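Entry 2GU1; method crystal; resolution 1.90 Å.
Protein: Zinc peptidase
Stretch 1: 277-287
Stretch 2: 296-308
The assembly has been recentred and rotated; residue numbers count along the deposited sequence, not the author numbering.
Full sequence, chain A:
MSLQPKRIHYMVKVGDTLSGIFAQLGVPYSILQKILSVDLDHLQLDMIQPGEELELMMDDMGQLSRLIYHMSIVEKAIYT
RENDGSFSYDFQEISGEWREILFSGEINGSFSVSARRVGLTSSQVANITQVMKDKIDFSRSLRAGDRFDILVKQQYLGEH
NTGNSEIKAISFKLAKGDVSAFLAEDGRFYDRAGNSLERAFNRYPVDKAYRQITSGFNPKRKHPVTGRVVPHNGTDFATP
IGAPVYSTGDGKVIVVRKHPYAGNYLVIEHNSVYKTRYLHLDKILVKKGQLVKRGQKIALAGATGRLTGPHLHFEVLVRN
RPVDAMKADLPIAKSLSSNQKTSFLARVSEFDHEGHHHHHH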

ATOM      1  N   ARG A 277      -2.694  -6.727  -3.664  1.00 16.63           N
ATOM      2  CA  ARG A 277      -1.777  -6.807  -4.801  1.00 19.87           C
ATOM      3  C   ARG A 277      -2.036  -8.084  -5.583  1.00 19.03           C
ATOM      4  O   ARG A 277      -2.360  -9.125  -4.992  1.00 18.20           O
ATOM      5  CB  ARG A 277      -0.324  -6.843  -4.332  1.00 20.50           C
ATOM      6  CG  ARG A 277       0.142  -5.621  -3.598  1.00 23.71           C
ATOM      7  CD  ARG A 277       1.571  -5.866  -3.163  1.00 29.11           C
ATOM      8  NE  ARG A 277       2.219  -4.657  -2.687  1.00 29.22           N
ATOM      9  CZ  ARG A 277       3.340  -4.659  -1.982  1.00 29.42           C
ATOM     10  NH1 ARG A 277       3.921  -5.811  -1.674  1.00 28.98           N
ATOM     11  NH2 ARG A 277       3.887  -3.511  -1.597  1.00 27.53           N
ATOM     12  N   TYR A 278      -1.855  -8.008  -6.901  1.00 17.95           N
ATOM     13  CA  TYR A 278      -2.080  -9.149  -7.792  1.00 19.84           C
ATOM     14  C   TYR A 278      -0.853  -9.237  -8.719  1.00 20.20           C
ATOM     15  O   TYR A 278      -0.631  -8.354  -9.543  1.00 21.80           O
ATOM     16  CB  TYR A 278      -3.362  -8.907  -8.610  1.00 19.25           C
ATOM     17  CG  TYR A 278      -4.571  -8.500  -7.776  1.00 20.74           C
ATOM     18  CD1 TYR A 278      -5.561  -9.427  -7.436  1.00 18.81           C
ATOM     19  CD2 TYR A 278      -4.698  -7.200  -7.288  1.00 17.90           C
ATOM     20  CE1 TYR A 278      -6.636  -9.066  -6.624  1.00 20.25           C
ATOM     21  CE2 TYR A 278      -5.769  -6.830  -6.474  1.00 19.35           C
ATOM     22  CZ  TYR A 278      -6.731  -7.766  -6.141  1.00 19.30           C
ATOM     23  OH  TYR A 278      -7.751  -7.409  -5.284  1.00 17.66           O
ATOM     24  N   LEU A 279      -0.068 -10.306  -8.589  1.00 19.12           N
ATOM     25  CA  LEU A 279       1.148 -10.465  -9.385  1.00 18.83           C
ATOM     26  C   LEU A 279       1.160 -11.562 -10.442  1.00 19.10           C
ATOM     27  O   LEU A 279       0.311 -12.458 -10.451  1.00 17.77           O
ATOM     28  CB  LEU A 279       2.345 -10.690  -8.463  1.00 17.42           C
ATOM     29  CG  LEU A 279       2.881  -9.543  -7.611  1.00 20.46           C
ATOM     30  CD1 LEU A 279       1.790  -8.970  -6.729  1.00 18.87           C
ATOM     31  CD2 LEU A 279       4.052 -10.077  -6.765  1.00 18.05           C
ATOM     32  N   HIS A 280       2.153 -11.463 -11.326  1.00 17.96           N
ATOM     33  CA  HIS A 280       2.377 -12.413 -12.412  1.00 20.19           C
ATOM     34  C   HIS A 280       1.241 -12.480 -13.427  1.00 20.29           C
ATOM     35  O   HIS A 280       1.115 -13.454 -14.169  1.00 23.46           O
ATOM     36  CB  HIS A 280       2.633 -13.802 -11.826  1.00 19.07           C
ATOM     37  CG  HIS A 280       3.709 -13.822 -10.784  1.00 21.21           C
ATOM     38  ND1 HIS A 280       5.010 -13.449 -11.049  1.00 25.08           N
ATOM     39  CD2 HIS A 280       3.676 -14.160  -9.473  1.00 23.60           C
ATOM     40  CE1 HIS A 280       5.732 -13.557  -9.947  1.00 21.61           C
ATOM     41  NE2 HIS A 280       4.946 -13.987  -8.975  1.00 24.02           N
ATOM     42  N   LEU A 281       0.431 -11.436 -13.474  1.00 21.59           N
ATOM     43  CA  LEU A 281      -0.696 -11.393 -14.390  1.00 20.46           C
ATOM     44  C   LEU A 281      -0.301 -11.506 -15.863  1.00 22.67           C
ATOM     45  O   LEU A 281       0.733 -10.985 -16.290  1.00 23.16           O
ATOM     46  CB  LEU A 281      -1.477 -10.096 -14.164  1.00 21.57           C
ATOM     47  CG  LEU A 281      -1.999  -9.851 -12.741  1.00 20.39           C
ATOM     48  CD1 LEU A 281      -2.556  -8.447 -12.637  1.00 23.02           C
ATOM     49  CD2 LEU A 281      -3.084 -10.887 -12.397  1.00 19.69           C
ATOM     50  N   ASP A 282      -1.125 -12.196 -16.642  1.00 22.79           N
ATOM     51  CA  ASP A 282      -0.856 -12.330 -18.065  1.00 27.20           C
ATOM     52  C   ASP A 282      -1.316 -11.040 -18.743  1.00 26.52           C
ATOM     53  O   ASP A 282      -0.699 -10.568 -19.697  1.00 28.20           O
ATOM     54  CB  ASP A 282      -1.634 -13.503 -18.672  1.00 27.37           C
ATOM     55  CG  ASP A 282      -1.336 -13.682 -20.149  1.00 28.45           C
ATOM     56  OD1 ASP A 282      -0.179 -13.996 -20.479  1.00 28.19           O
ATOM     57  OD2 ASP A 282      -2.244 -13.490 -20.985  1.00 32.06           O
ATOM     58  N   LYS A 283      -2.393 -10.466 -18.216  1.00 29.34           N
ATOM     59  CA  LYS A 283      -2.973  -9.241 -18.764  1.00 31.35           C
ATOM     60  C   LYS A 283      -3.703  -8.435 -17.689  1.00 31.47           C
ATOM     61  O   LYS A 283      -4.375  -9.012 -16.831  1.00 31.50           O
ATOM     62  CB  LYS A 283      -3.967  -9.605 -19.871  1.00 36.70           C
ATOM     63  CG  LYS A 283      -4.604  -8.421 -20.585  1.00 41.70           C
ATOM     64  CD  LYS A 283      -3.578  -7.679 -21.434  1.00 46.20           C
ATOM     65  CE  LYS A 283      -4.230  -6.587 -22.279  1.00 48.28           C
ATOM     66  NZ  LYS A 283      -3.234  -5.903 -23.154  1.00 49.01           N
ATOM     67  N   ILE A 284      -3.579  -7.108 -17.744  1.00 29.84           N
ATOM     68  CA  ILE A 284      -4.248  -6.221 -16.789  1.00 29.83           C
ATOM     69  C   ILE A 284      -5.374  -5.509 -17.545  1.00 30.40           C
ATOM     70  O   ILE A 284      -5.136  -4.907 -18.589  1.00 30.76           O
ATOM     71  CB  ILE A 284      -3.248  -5.183 -16.189  1.00 31.12           C
ATOM     72  CG1 ILE A 284      -2.317  -5.890 -15.196  1.00 30.13           C
ATOM     73  CG2 ILE A 284      -4.007  -4.040 -15.490  1.00 27.32           C
ATOM     74  CD1 ILE A 284      -1.221  -5.016 -14.613  1.00 31.27           C
ATOM     75  N   LEU A 285      -6.591  -5.585 -17.016  1.00 31.00           N
ATOM     76  CA  LEU A 285      -7.758  -4.991 -17.668  1.00 33.72           C
ATOM     77  C   LEU A 285      -8.241  -3.652 -17.117  1.00 35.25           C
ATOM     78  O   LEU A 285      -9.311  -3.170 -17.504  1.00 35.55           O
ATOM     79  CB  LEU A 285      -8.919  -5.988 -17.636  1.00 32.93           C
ATOM     80  CG  LEU A 285      -8.711  -7.316 -18.367  1.00 35.50           C
ATOM     81  CD1 LEU A 285      -9.881  -8.239 -18.064  1.00 35.30           C
ATOM     82  CD2 LEU A 285      -8.586  -7.076 -19.874  1.00 34.80           C
ATOM     83  N   VAL A 286      -7.468  -3.050 -16.222  1.00 35.28           N
ATOM     84  CA  VAL A 286      -7.848  -1.768 -15.640  1.00 34.75           C
ATOM     85  C   VAL A 286      -6.662  -0.816 -15.705  1.00 36.92           C
ATOM     86  O   VAL A 286      -5.548  -1.226 -16.027  1.00 36.94           O
ATOM     87  CB  VAL A 286      -8.291  -1.927 -14.162  1.00 33.87           C
ATOM     88  CG1 VAL A 286      -9.636  -2.632 -14.092  1.00 32.92           C
ATOM     89  CG2 VAL A 286      -7.252  -2.720 -13.393  1.00 28.92           C
ATOM     90  N   LYS A 287      -6.897   0.453 -15.402  1.00 40.03           N
ATOM     91  CA  LYS A 287      -5.825   1.441 -15.437  1.00 43.03           C
ATOM     92  C   LYS A 287      -5.774   2.252 -14.149  1.00 42.79           C
ATOM     93  O   LYS A 287      -6.725   2.250 -13.367  1.00 43.47           O
ATOM     94  CB  LYS A 287      -6.021   2.388 -16.626  1.00 45.52           C
ATOM     95  CG  LYS A 287      -4.911   3.412 -16.770  1.00 49.69           C
ATOM     96  CD  LYS A 287      -5.165   4.379 -17.911  1.00 52.62           C
ATOM     97  CE  LYS A 287      -4.044   5.407 -18.004  1.00 54.11           C
ATOM     98  NZ  LYS A 287      -3.896   6.172 -16.729  1.00 55.60           N
ATOM     99  N   GLN A 296     -15.277  -7.314  -9.206  1.00 32.66           N
ATOM    100  CA  GLN A 296     -15.080  -6.887 -10.586  1.00 34.07           C
ATOM    101  C   GLN A 296     -13.826  -7.523 -11.185  1.00 33.82           C
ATOM    102  O   GLN A 296     -12.803  -7.668 -10.507  1.00 31.11           O
ATOM    103  CB  GLN A 296     -14.951  -5.365 -10.646  1.00 35.66           C
ATOM    104  CG  GLN A 296     -14.979  -4.791 -12.046  1.00 37.58           C
ATOM    105  CD  GLN A 296     -14.793  -3.287 -12.055  1.00 39.86           C
ATOM    106  OE1 GLN A 296     -15.206  -2.594 -11.124  1.00 39.71           O
ATOM    107  NE2 GLN A 296     -14.181  -2.771 -13.117  1.00 40.67           N
ATOM    108  N   LYS A 297     -13.907  -7.909 -12.456  1.00 32.57           N
ATOM    109  CA  LYS A 297     -12.758  -8.506 -13.128  1.00 32.20           C
ATOM    110  C   LYS A 297     -11.753  -7.393 -13.378  1.00 32.46           C
ATOM    111  O   LYS A 297     -12.104  -6.338 -13.906  1.00 33.33           O
ATOM    112  CB  LYS A 297     -13.172  -9.156 -14.457  1.00 32.96           C
ATOM    113  CG  LYS A 297     -11.996  -9.731 -15.233  1.00 35.06           C
ATOM    114  CD  LYS A 297     -12.398 -10.898 -16.133  1.00 38.91           C
ATOM    115  CE  LYS A 297     -13.321 -10.472 -17.257  1.00 40.72           C
ATOM    116  NZ  LYS A 297     -13.634 -11.626 -18.161  1.00 44.01           N
ATOM    117  N   ILE A 298     -10.501  -7.624 -12.997  1.00 32.34           N
ATOM    118  CA  ILE A 298      -9.472  -6.608 -13.167  1.00 29.93           C
ATOM    119  C   ILE A 298      -8.279  -7.092 -13.980  1.00 29.05           C
ATOM    120  O   ILE A 298      -7.476  -6.287 -14.462  1.00 30.30           O
ATOM    121  CB  ILE A 298      -8.983  -6.100 -11.791  1.00 29.66           C
ATOM    122  CG1 ILE A 298      -8.408  -7.260 -10.976  1.00 29.11           C
ATOM    123  CG2 ILE A 298     -10.140  -5.453 -11.046  1.00 27.13           C
ATOM    124  CD1 ILE A 298      -7.944  -6.858  -9.568  1.00 29.10           C
ATOM    125  N   ALA A 299      -8.159  -8.404 -14.142  1.00 27.41           N
ATOM    126  CA  ALA A 299      -7.051  -8.949 -14.910  1.00 25.46           C
ATOM    127  C   ALA A 299      -7.227 -10.425 -15.207  1.00 25.13           C
ATOM    128  O   ALA A 299      -8.216 -11.044 -14.808  1.00 26.12           O
ATOM    129  CB  ALA A 299      -5.744  -8.735 -14.156  1.00 27.59           C
ATOM    130  N   LEU A 300      -6.249 -10.980 -15.912  1.00 24.48           N
ATOM    131  CA  LEU A 300      -6.249 -12.388 -16.251  1.00 22.72           C
ATOM    132  C   LEU A 300      -4.950 -12.929 -15.669  1.00 23.53           C
ATOM    133  O   LEU A 300      -3.870 -12.364 -15.902  1.00 22.42           O
ATOM    134  CB  LEU A 300      -6.283 -12.576 -17.773  1.00 20.13           C
ATOM    135  CG  LEU A 300      -7.499 -11.959 -18.485  1.00 25.05           C
ATOM    136  CD1 LEU A 300      -7.421 -12.251 -19.985  1.00 26.91           C
ATOM    137  CD2 LEU A 300      -8.787 -12.534 -17.904  1.00 25.72           C
ATOM    138  N   ALA A 301      -5.058 -13.994 -14.886  1.00 22.32           N
ATOM    139  CA  ALA A 301      -3.885 -14.605 -14.271  1.00 19.60           C
ATOM    140  C   ALA A 301      -2.866 -14.984 -15.326  1.00 19.50           C
ATOM    141  O   ALA A 301      -3.207 -15.192 -16.496  1.00 23.02           O
ATOM    142  CB  ALA A 301      -4.296 -15.831 -13.452  1.00 22.34           C
ATOM    143  N   GLY A 302      -1.602 -15.078 -14.929  1.00 20.39           N
ATOM    144  CA  GLY A 302      -0.586 -15.407 -15.902  1.00 18.27           C
ATOM    145  C   GLY A 302       0.611 -16.100 -15.296  1.00 20.02           C
ATOM    146  O   GLY A 302       0.504 -16.752 -14.260  1.00 21.60           O
ATOM    147  N   ALA A 303       1.745 -15.940 -15.963  1.00 20.39           N
ATOM    148  CA  ALA A 303       3.003 -16.520 -15.535  1.00 20.92           C
ATOM    149  C   ALA A 303       4.120 -15.546 -15.892  1.00 22.95           C
ATOM    150  O   ALA A 303       5.209 -15.971 -16.260  1.00 23.69           O
ATOM    151  CB  ALA A 303       3.223 -17.836 -16.243  1.00 21.10           C
ATOM    152  N   THR A 304       3.841 -14.244 -15.818  1.00 23.95           N
ATOM    153  CA  THR A 304       4.864 -13.244 -16.132  1.00 27.03           C
ATOM    154  C   THR A 304       5.777 -13.040 -14.927  1.00 27.41           C
ATOM    155  O   THR A 304       5.409 -13.345 -13.786  1.00 27.50           O
ATOM    156  CB  THR A 304       4.259 -11.871 -16.554  1.00 26.11           C
ATOM    157  OG1 THR A 304       3.357 -11.394 -15.547  1.00 27.23           O
ATOM    158  CG2 THR A 304       3.520 -11.993 -17.894  1.00 27.56           C
ATOM    159  N   GLY A 305       6.978 -12.535 -15.189  1.00 28.11           N
ATOM    160  CA  GLY A 305       7.930 -12.319 -14.117  1.00 30.54           C
ATOM    161  C   GLY A 305       8.732 -13.581 -13.894  1.00 32.43           C
ATOM    162  O   GLY A 305       8.923 -14.366 -14.825  1.00 32.18           O
ATOM    163  N   ARG A 306       9.190 -13.777 -12.662  1.00 34.94           N
ATOM    164  CA  ARG A 306       9.986 -14.941 -12.292  1.00 38.24           C
ATOM    165  C   ARG A 306       9.192 -15.918 -11.422  1.00 38.98           C
ATOM    166  O   ARG A 306       8.728 -15.564 -10.332  1.00 36.84           O
ATOM    167  CB  ARG A 306      11.243 -14.491 -11.542  1.00 41.99           C
ATOM    168  CG  ARG A 306      11.988 -15.610 -10.824  1.00 47.95           C
ATOM    169  CD  ARG A 306      12.444 -16.689 -11.796  1.00 53.63           C
ATOM    170  NE  ARG A 306      13.400 -16.186 -12.780  1.00 56.98           N
ATOM    171  CZ  ARG A 306      14.610 -15.716 -12.483  1.00 59.10           C
ATOM    172  NH1 ARG A 306      15.024 -15.682 -11.220  1.00 59.55           N
ATOM    173  NH2 ARG A 306      15.411 -15.285 -13.448  1.00 59.09           N
ATOM    174  N   LEU A 307       9.050 -17.150 -11.905  1.00 38.71           N
ATOM    175  CA  LEU A 307       8.312 -18.176 -11.176  1.00 39.61           C
ATOM    176  C   LEU A 307       8.582 -19.582 -11.708  1.00 40.30           C
ATOM    177  O   LEU A 307       9.066 -19.751 -12.831  1.00 39.51           O
ATOM    178  CB  LEU A 307       6.808 -17.873 -11.226  1.00 38.63           C
ATOM    179  CG  LEU A 307       6.249 -17.272 -12.524  1.00 38.16           C
ATOM    180  CD1 LEU A 307       6.571 -18.168 -13.714  1.00 38.21           C
ATOM    181  CD2 LEU A 307       4.750 -17.088 -12.384  1.00 35.52           C
ATOM    182  N   THR A 308       8.262 -20.585 -10.890  1.00 41.71           N
ATOM    183  CA  THR A 308       8.470 -21.988 -11.249  1.00 42.04           C
ATOM    184  C   THR A 308       7.261 -22.580 -11.955  1.00 42.93           C
ATOM    185  O   THR A 308       7.284 -23.740 -12.375  1.00 43.78           O
ATOM    186  CB  THR A 308       8.762 -22.850 -10.005  1.00 42.32           C
ATOM    187  OG1 THR A 308       7.745 -22.627  -9.020  1.00 41.49           O
ATOM    188  CG2 THR A 308      10.121 -22.502  -9.425  1.00 42.39           C
TER
HETATM  189  O   HOH W   1      -1.150 -14.282 -12.135  1.00 17.94           O
HETATM  190  O   HOH W   2       1.429 -14.933 -18.882  1.00 26.64           O

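Stretch 2 pairs antiparallel with stretch 1 through a short piece of strand, then leaves the ladder and wraps around His-280. The two stretches bury 822 Å² between them.

Gln-296 makes no close contact. Lys-297 is exposed, and its aliphatic chain packs against a leucine: Lys-297 CG is 3.8 Å from Leu-285 CD1.

Ile-298 does more. Its carbonyl accepts a hydrogen bond from Leu-285, with Leu-285 N to Ile-298 O at 2.8 Å. Its side chain starts away from stretch 1, but its end comes nearer. Ile-298 CD1 sits over one face of the Tyr-278 ring, 3.7 Å from the ring centroid and 9° off the normal, so the methyl is almost centred on the ring. Val-286 packs against the base of the same side chain, with Val-286 CG2 to Ile-298 CB at 4.1 Å.

Ala-299 pairs with Ile-284 at a non-hydrogen-bonded position, and their side chains share one face of the sheet. The small methyl is closely surrounded: Ala-299 CB is 3.5 Å from Leu-281 CD1 and 3.0 Å from Lys-283 O.

Leu-300 pairs with Lys-283, and these side chains lie on the other face. Leu-300 N donates to Lys-283 O at 2.9 Å. The return bond, Lys-283 N to Leu-300 O, is weak at 3.3 Å. The same carbonyl also accepts from Asp-282, with Asp-282 N to Leu-300 O at 2.8 Å. The Lys-283 side chain leads away at its end.

Ala-301 points its CB away. Its carbonyl still meets Asp-282, with Ala-301 O to Asp-282 CB at 3.2 Å.

Gly-302 lets the backbones come close. The CA atoms of Gly-302 and Asp-282 are 3.8 Å apart. An ideal CB here would lie 2.2 Å from Asp-282 N, a clash. Water 1 links the stretches, accepting from Gly-302 N and donating to Leu-279 O, both at 2.9 Å.

Ala-303 also points away. Water 2 accepts from Ala-303 N at 3.1 Å and donates to Asp-282 OD1 at 2.5 Å.

Thr-304 joins stretch 1 by three hydrogen bonds. Thr-304 N donates to His-280 O at 3.3 Å, and Thr-304 OG1 to Leu-281 O at 2.8 Å. His-280 ND1 donates to Thr-304 O at 2.8 Å, near the plane of the imidazole.

Gly-305 has backbone angles that call for glycine. The CA-to-CB bond of Arg-306 points away. Leu-307 covers one face of the histidine: Leu-307 CD2 is 4.0 Å from the His-280 ring centroid. Thr-308 is out of reach.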